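Local atomic coordinates of Wnt inhibitor of Dorsal protein (Drosophila melanogaster, PDB entry 4KRR), a protein that is a secreted Wnt-family signalling ligand thought to bind Frizzled seven-transmembrane receptors and act through them on gene expression, represented here by its N-terminal domain and linker. Residues E54-H68 and L155-Y169. Sequence-based numbering, arbitrary orientation.
Sequences EDVYVAAISMAAIVH and LKPFEAIAQDLLQMY
L155 lays its CD1 methyl 3.7 Å from CD2 of H68, the two side chains lying alongside one another and pointing opposite ways. The next carbonyl, K156 O, takes a hydrogen bond from NE2 of H68 (2.9 Å), nearly in the imidazole plane and almost in line with C=O; a histidine suits this place because it offers both a ring N-H and a flat face. K156, in the loop just ahead of helix 158-170, reaches forward along it to form a salt bridge with D164, and P157, whose ring leaves no backbone N-H to satisfy, is the N-cap. F158 CB then sits over the centre of the H68 face in a CH-pi contact, while the phenyl edge points toward that face, the planes 69° apart. With CG anti to the backbone N (chi1 -172°), the F158 ring enters the opposite helix as a knob among I61, A64, A65 and H68, where the small alanines make room; its CZ lies 3.5 Å from A65 CB. I161 brings its CD1 methyl to the edge of the imidazole, 3.5 Å from H68 CD2. Replacing H68 by an alanine is likely to leave K156 O without this donor and to open a gap beside F158 and I161. A162 is small enough to admit CD1 of I61, and its carbonyl shares a water with Y57 OH. L165 fills the middle, CD1 touching A64 CB at 3.7 Å. Finally, Y57 turns its edge to the face of Y169, whose OH donates to the anti lone pair of E54 OE2 (2.8 Å); the other carboxylate oxygen, OE1, is held by Y203 and S200. The two helices run antiparallel at 158°, their axes 10.1 Å apart, near the centre of the chain: helix 8-26 touches Y57 and F158, helix 113-127 packs on L165, and L155 ends the strand 149-155 that pairs with 130-136.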
loop_
_atom_site.group_PDB
_atom_site.type_symbol
_atom_site.label_atom_id
_atom_site.label_comp_id
_atom_site.label_asym_id
_atom_site.label_seq_id
_atom_site.Cartn_x
_atom_site.Cartn_y
_atom_site.Cartn_z
ATOM N N GLU A 54 -3.138 14.147 -5.502
ATOM C CA GLU A 54 -3.166 12.991 -6.393
ATOM C C GLU A 54 -1.821 12.270 -6.451
ATOM O O GLU A 54 -1.781 11.045 -6.573
ATOM C CB GLU A 54 -3.645 13.376 -7.797
ATOM C CG GLU A 54 -5.118 13.767 -7.857
ATOM C CD GLU A 54 -5.378 15.117 -7.223
ATOM O OE1 GLU A 54 -4.613 16.057 -7.519
ATOM O OE2 GLU A 54 -6.327 15.235 -6.418
ATOM N N ASP A 55 -0.727 13.028 -6.370
ATOM C CA ASP A 55 0.614 12.443 -6.299
ATOM C C ASP A 55 0.707 11.549 -5.071
ATOM O O ASP A 55 1.245 10.442 -5.123
ATOM C CB ASP A 55 1.684 13.535 -6.191
ATOM C CG ASP A 55 1.812 14.362 -7.454
ATOM O OD1 ASP A 55 1.835 13.776 -8.557
ATOM O OD2 ASP A 55 1.894 15.604 -7.337
ATOM N N VAL A 56 0.175 12.055 -3.965
ATOM C CA VAL A 56 0.168 11.345 -2.696
ATOM C C VAL A 56 -0.627 10.040 -2.767
ATOM O O VAL A 56 -0.167 9.005 -2.285
ATOM C CB VAL A 56 -0.386 12.248 -1.577
ATOM C CG1 VAL A 56 -0.641 11.452 -0.306
ATOM C CG2 VAL A 56 0.578 13.395 -1.318
ATOM N N TYR A 57 -1.808 10.083 -3.374
ATOM C CA TYR A 57 -2.623 8.878 -3.493
ATOM C C TYR A 57 -1.931 7.802 -4.325
ATOM O O TYR A 57 -1.867 6.643 -3.921
ATOM C CB TYR A 57 -4.002 9.174 -4.094
ATOM C CG TYR A 57 -4.751 7.907 -4.443
ATOM C CD1 TYR A 57 -5.456 7.204 -3.472
ATOM C CD2 TYR A 57 -4.730 7.395 -5.736
ATOM C CE1 TYR A 57 -6.130 6.036 -3.782
ATOM C CE2 TYR A 57 -5.394 6.227 -6.052
ATOM C CZ TYR A 57 -6.095 5.554 -5.073
ATOM O OH TYR A 57 -6.758 4.395 -5.394
ATOM N N VAL A 58 -1.429 8.195 -5.493
ATOM C CA VAL A 58 -0.803 7.256 -6.417
ATOM C C VAL A 58 0.384 6.538 -5.783
ATOM O O VAL A 58 0.512 5.318 -5.891
ATOM C CB VAL A 58 -0.373 7.950 -7.724
ATOM C CG1 VAL A 58 0.423 6.997 -8.600
ATOM C CG2 VAL A 58 -1.597 8.462 -8.469
ATOM N N ALA A 59 1.238 7.300 -5.107
ATOM C CA ALA A 59 2.383 6.727 -4.411
ATOM C C ALA A 59 1.930 5.816 -3.271
ATOM O O ALA A 59 2.518 4.758 -3.042
ATOM C CB ALA A 59 3.292 7.833 -3.882
ATOM N N ALA A 60 0.886 6.237 -2.561
ATOM C CA ALA A 60 0.340 5.461 -1.448
ATOM C C ALA A 60 -0.263 4.139 -1.908
ATOM O O ALA A 60 0.054 3.083 -1.356
ATOM C CB ALA A 60 -0.697 6.277 -0.685
ATOM N N ILE A 61 -1.132 4.193 -2.915
ATOM C CA ILE A 61 -1.793 2.986 -3.404
ATOM C C ILE A 61 -0.791 2.040 -4.071
ATOM O O ILE A 61 -0.954 0.820 -4.029
ATOM C CB ILE A 61 -2.980 3.305 -4.361
ATOM C CG1 ILE A 61 -3.841 2.061 -4.604
ATOM C CG2 ILE A 61 -2.492 3.883 -5.682
ATOM C CD1 ILE A 61 -4.784 1.721 -3.460
ATOM N N SER A 62 0.259 2.604 -4.663
ATOM C CA SER A 62 1.282 1.800 -5.322
ATOM C C SER A 62 2.161 1.087 -4.300
ATOM O O SER A 62 2.419 -0.110 -4.423
ATOM C CB SER A 62 2.134 2.662 -6.256
ATOM O OG SER A 62 1.325 3.279 -7.242
ATOM N N MET A 63 2.618 1.828 -3.293
ATOM C CA MET A 63 3.378 1.245 -2.195
ATOM C C MET A 63 2.582 0.157 -1.485
ATOM O O MET A 63 3.108 -0.915 -1.192
ATOM C CB MET A 63 3.767 2.317 -1.180
ATOM C CG MET A 63 4.346 1.744 0.101
ATOM S SD MET A 63 4.797 3.004 1.299
ATOM C CE MET A 63 5.267 1.981 2.693
ATOM N N ALA A 64 1.314 0.445 -1.210
ATOM C CA ALA A 64 0.448 -0.493 -0.505
ATOM C C ALA A 64 0.260 -1.788 -1.288
ATOM O O ALA A 64 0.255 -2.876 -0.712
ATOM C CB ALA A 64 -0.900 0.151 -0.204
ATOM N N ALA A 65 0.110 -1.665 -2.603
ATOM C CA ALA A 65 -0.113 -2.827 -3.456
ATOM C C ALA A 65 1.138 -3.685 -3.568
ATOM O O ALA A 65 1.057 -4.910 -3.649
ATOM C CB ALA A 65 -0.583 -2.391 -4.832
ATOM N N ILE A 66 2.296 -3.036 -3.576
ATOM C CA ILE A 66 3.566 -3.743 -3.657
ATOM C C ILE A 66 3.833 -4.517 -2.368
ATOM O O ILE A 66 4.248 -5.676 -2.406
ATOM C CB ILE A 66 4.731 -2.773 -3.955
ATOM C CG1 ILE A 66 4.586 -2.195 -5.365
ATOM C CG2 ILE A 66 6.074 -3.476 -3.816
ATOM C CD1 ILE A 66 5.658 -1.191 -5.731
ATOM N N VAL A 67 3.580 -3.872 -1.232
ATOM C CA VAL A 67 3.772 -4.504 0.071
ATOM C C VAL A 67 2.757 -5.626 0.299
ATOM O O VAL A 67 3.094 -6.684 0.832
ATOM C CB VAL A 67 3.701 -3.469 1.219
ATOM C CG1 VAL A 67 3.766 -4.159 2.575
ATOM C CG2 VAL A 67 4.829 -2.447 1.084
ATOM N N HIS A 68 1.516 -5.390 -0.120
ATOM C CA HIS A 68 0.469 -6.402 -0.032
ATOM C C HIS A 68 0.851 -7.627 -0.856
ATOM O O HIS A 68 0.660 -8.764 -0.425
ATOM C CB HIS A 68 -0.865 -5.830 -0.523
ATOM C CG HIS A 68 -2.040 -6.730 -0.291
ATOM N ND1 HIS A 68 -2.337 -7.797 -1.112
ATOM C CD2 HIS A 68 -3.004 -6.709 0.661
ATOM C CE1 HIS A 68 -3.427 -8.399 -0.672
ATOM N NE2 HIS A 68 -3.853 -7.759 0.401
ATOM N N LEU A 155 -3.618 -10.444 5.439
ATOM C CA LEU A 155 -4.011 -9.091 5.065
ATOM C C LEU A 155 -5.391 -9.104 4.420
ATOM O O LEU A 155 -5.735 -10.045 3.704
ATOM C CB LEU A 155 -2.998 -8.485 4.093
ATOM C CG LEU A 155 -1.664 -8.001 4.664
ATOM C CD1 LEU A 155 -0.753 -7.511 3.551
ATOM C CD2 LEU A 155 -1.896 -6.900 5.684
ATOM N N LYS A 156 -6.174 -8.056 4.673
ATOM C CA LYS A 156 -7.479 -7.892 4.038
ATOM C C LYS A 156 -7.327 -7.927 2.525
ATOM O O LYS A 156 -6.235 -7.688 2.007
ATOM C CB LYS A 156 -8.107 -6.549 4.428
ATOM C CG LYS A 156 -8.394 -6.366 5.900
ATOM C CD LYS A 156 -9.113 -5.048 6.150
ATOM C CE LYS A 156 -8.298 -3.865 5.650
ATOM N NZ LYS A 156 -8.968 -2.567 5.943
ATOM N N PRO A 157 -8.422 -8.230 1.808
ATOM C CA PRO A 157 -8.404 -8.058 0.352
ATOM C C PRO A 157 -8.012 -6.625 0.006
ATOM O O PRO A 157 -8.374 -5.697 0.732
ATOM C CB PRO A 157 -9.855 -8.343 -0.059
ATOM C CG PRO A 157 -10.650 -8.361 1.224
ATOM C CD PRO A 157 -9.695 -8.795 2.280
ATOM N N PHE A 158 -7.263 -6.449 -1.074
ATOM C CA PHE A 158 -6.680 -5.145 -1.363
ATOM C C PHE A 158 -7.724 -4.063 -1.631
ATOM O O PHE A 158 -7.470 -2.880 -1.399
ATOM C CB PHE A 158 -5.679 -5.225 -2.516
ATOM C CG PHE A 158 -4.925 -3.952 -2.728
ATOM C CD1 PHE A 158 -3.952 -3.556 -1.826
ATOM C CD2 PHE A 158 -5.202 -3.135 -3.811
ATOM C CE1 PHE A 158 -3.261 -2.374 -2.004
ATOM C CE2 PHE A 158 -4.511 -1.953 -3.996
ATOM C CZ PHE A 158 -3.541 -1.573 -3.091
ATOM N N GLU A 159 -8.896 -4.473 -2.106
ATOM C CA GLU A 159 -9.982 -3.538 -2.378
ATOM C C GLU A 159 -10.403 -2.786 -1.114
ATOM O O GLU A 159 -10.782 -1.616 -1.176
ATOM C CB GLU A 159 -11.189 -4.263 -2.985
ATOM C CG GLU A 159 -10.861 -5.150 -4.181
ATOM C CD GLU A 159 -10.406 -6.543 -3.778
ATOM O OE1 GLU A 159 -11.260 -7.345 -3.343
ATOM O OE2 GLU A 159 -9.197 -6.836 -3.893
ATOM N N ALA A 160 -10.331 -3.461 0.031
ATOM C CA ALA A 160 -10.694 -2.844 1.306
ATOM C C ALA A 160 -9.622 -1.861 1.766
ATOM O O ALA A 160 -9.930 -0.780 2.269
ATOM C CB ALA A 160 -10.939 -3.910 2.365
ATOM N N ILE A 161 -8.362 -2.248 1.594
ATOM C CA ILE A 161 -7.236 -1.364 1.880
ATOM C C ILE A 161 -7.279 -0.141 0.961
ATOM O O ILE A 161 -7.002 0.981 1.388
ATOM C CB ILE A 161 -5.890 -2.112 1.719
ATOM C CG1 ILE A 161 -5.814 -3.275 2.715
ATOM C CG2 ILE A 161 -4.708 -1.161 1.899
ATOM C CD1 ILE A 161 -4.608 -4.177 2.533
ATOM N N ALA A 162 -7.653 -0.368 -0.297
ATOM C CA ALA A 162 -7.772 0.704 -1.282
ATOM C C ALA A 162 -8.830 1.730 -0.878
ATOM O O ALA A 162 -8.657 2.930 -1.096
ATOM C CB ALA A 162 -8.091 0.128 -2.655
ATOM N N GLN A 163 -9.923 1.254 -0.290
ATOM C CA GLN A 163 -10.976 2.146 0.185
ATOM C C GLN A 163 -10.483 3.000 1.350
ATOM O O GLN A 163 -10.820 4.181 1.449
ATOM C CB GLN A 163 -12.225 1.357 0.588
ATOM C CG GLN A 163 -13.347 2.222 1.154
ATOM C CD GLN A 163 -13.699 3.394 0.250
ATOM O OE1 GLN A 163 -13.878 3.232 -0.957
ATOM N NE2 GLN A 163 -13.792 4.584 0.834
ATOM N N ASP A 164 -9.681 2.401 2.226
ATOM C CA ASP A 164 -9.087 3.135 3.340
ATOM C C ASP A 164 -8.186 4.253 2.829
ATOM O O ASP A 164 -8.211 5.368 3.347
ATOM C CB ASP A 164 -8.287 2.197 4.249
ATOM C CG ASP A 164 -9.168 1.209 4.993
ATOM O OD1 ASP A 164 -10.347 1.533 5.242
ATOM O OD2 ASP A 164 -8.678 0.111 5.331
ATOM N N LEU A 165 -7.393 3.947 1.808
ATOM C CA LEU A 165 -6.486 4.938 1.236
ATOM C C LEU A 165 -7.255 6.047 0.524
ATOM O O LEU A 165 -6.846 7.209 0.548
ATOM C CB LEU A 165 -5.485 4.277 0.289
ATOM C CG LEU A 165 -4.374 3.465 0.960
ATOM C CD1 LEU A 165 -3.543 2.737 -0.082
ATOM C CD2 LEU A 165 -3.492 4.367 1.812
ATOM N N LEU A 166 -8.372 5.685 -0.105
ATOM C CA LEU A 166 -9.249 6.669 -0.732
ATOM C C LEU A 166 -9.792 7.629 0.323
ATOM O O LEU A 166 -9.869 8.837 0.097
ATOM C CB LEU A 166 -10.406 5.987 -1.469
ATOM C CG LEU A 166 -11.350 6.937 -2.212
ATOM C CD1 LEU A 166 -10.568 7.760 -3.229
ATOM C CD2 LEU A 166 -12.491 6.187 -2.890
ATOM N N GLN A 167 -10.158 7.080 1.476
ATOM C CA GLN A 167 -10.643 7.883 2.593
ATOM C C GLN A 167 -9.543 8.814 3.100
ATOM O O GLN A 167 -9.774 10.003 3.321
ATOM C CB GLN A 167 -11.139 6.982 3.725
ATOM C CG GLN A 167 -11.791 7.729 4.880
ATOM C CD GLN A 167 -13.074 8.429 4.472
ATOM O OE1 GLN A 167 -13.954 7.829 3.853
ATOM N NE2 GLN A 167 -13.184 9.708 4.814
ATOM N N MET A 168 -8.345 8.266 3.279
ATOM C CA MET A 168 -7.202 9.057 3.722
ATOM C C MET A 168 -6.826 10.116 2.691
ATOM O O MET A 168 -6.385 11.212 3.044
ATOM C CB MET A 168 -6.009 8.155 4.028
ATOM C CG MET A 168 -5.972 7.659 5.463
ATOM S SD MET A 168 -4.639 6.481 5.746
ATOM C CE MET A 168 -5.328 5.040 4.945
ATOM N N TYR A 169 -7.002 9.778 1.417
ATOM C CA TYR A 169 -6.843 10.745 0.338
ATOM C C TYR A 169 -7.841 11.892 0.497
ATOM O O TYR A 169 -7.492 13.056 0.296
ATOM C CB TYR A 169 -7.007 10.050 -1.020
ATOM C CG TYR A 169 -7.316 10.961 -2.192
ATOM C CD1 TYR A 169 -6.298 11.589 -2.906
ATOM C CD2 TYR A 169 -8.626 11.161 -2.608
ATOM C CE1 TYR A 169 -6.586 12.410 -3.992
ATOM C CE2 TYR A 169 -8.922 11.978 -3.684
ATOM C CZ TYR A 169 -7.902 12.601 -4.372
ATOM O OH TYR A 169 -8.211 13.411 -5.444
HETATM O O HOH W 1 -8.405 3.403 -3.583
#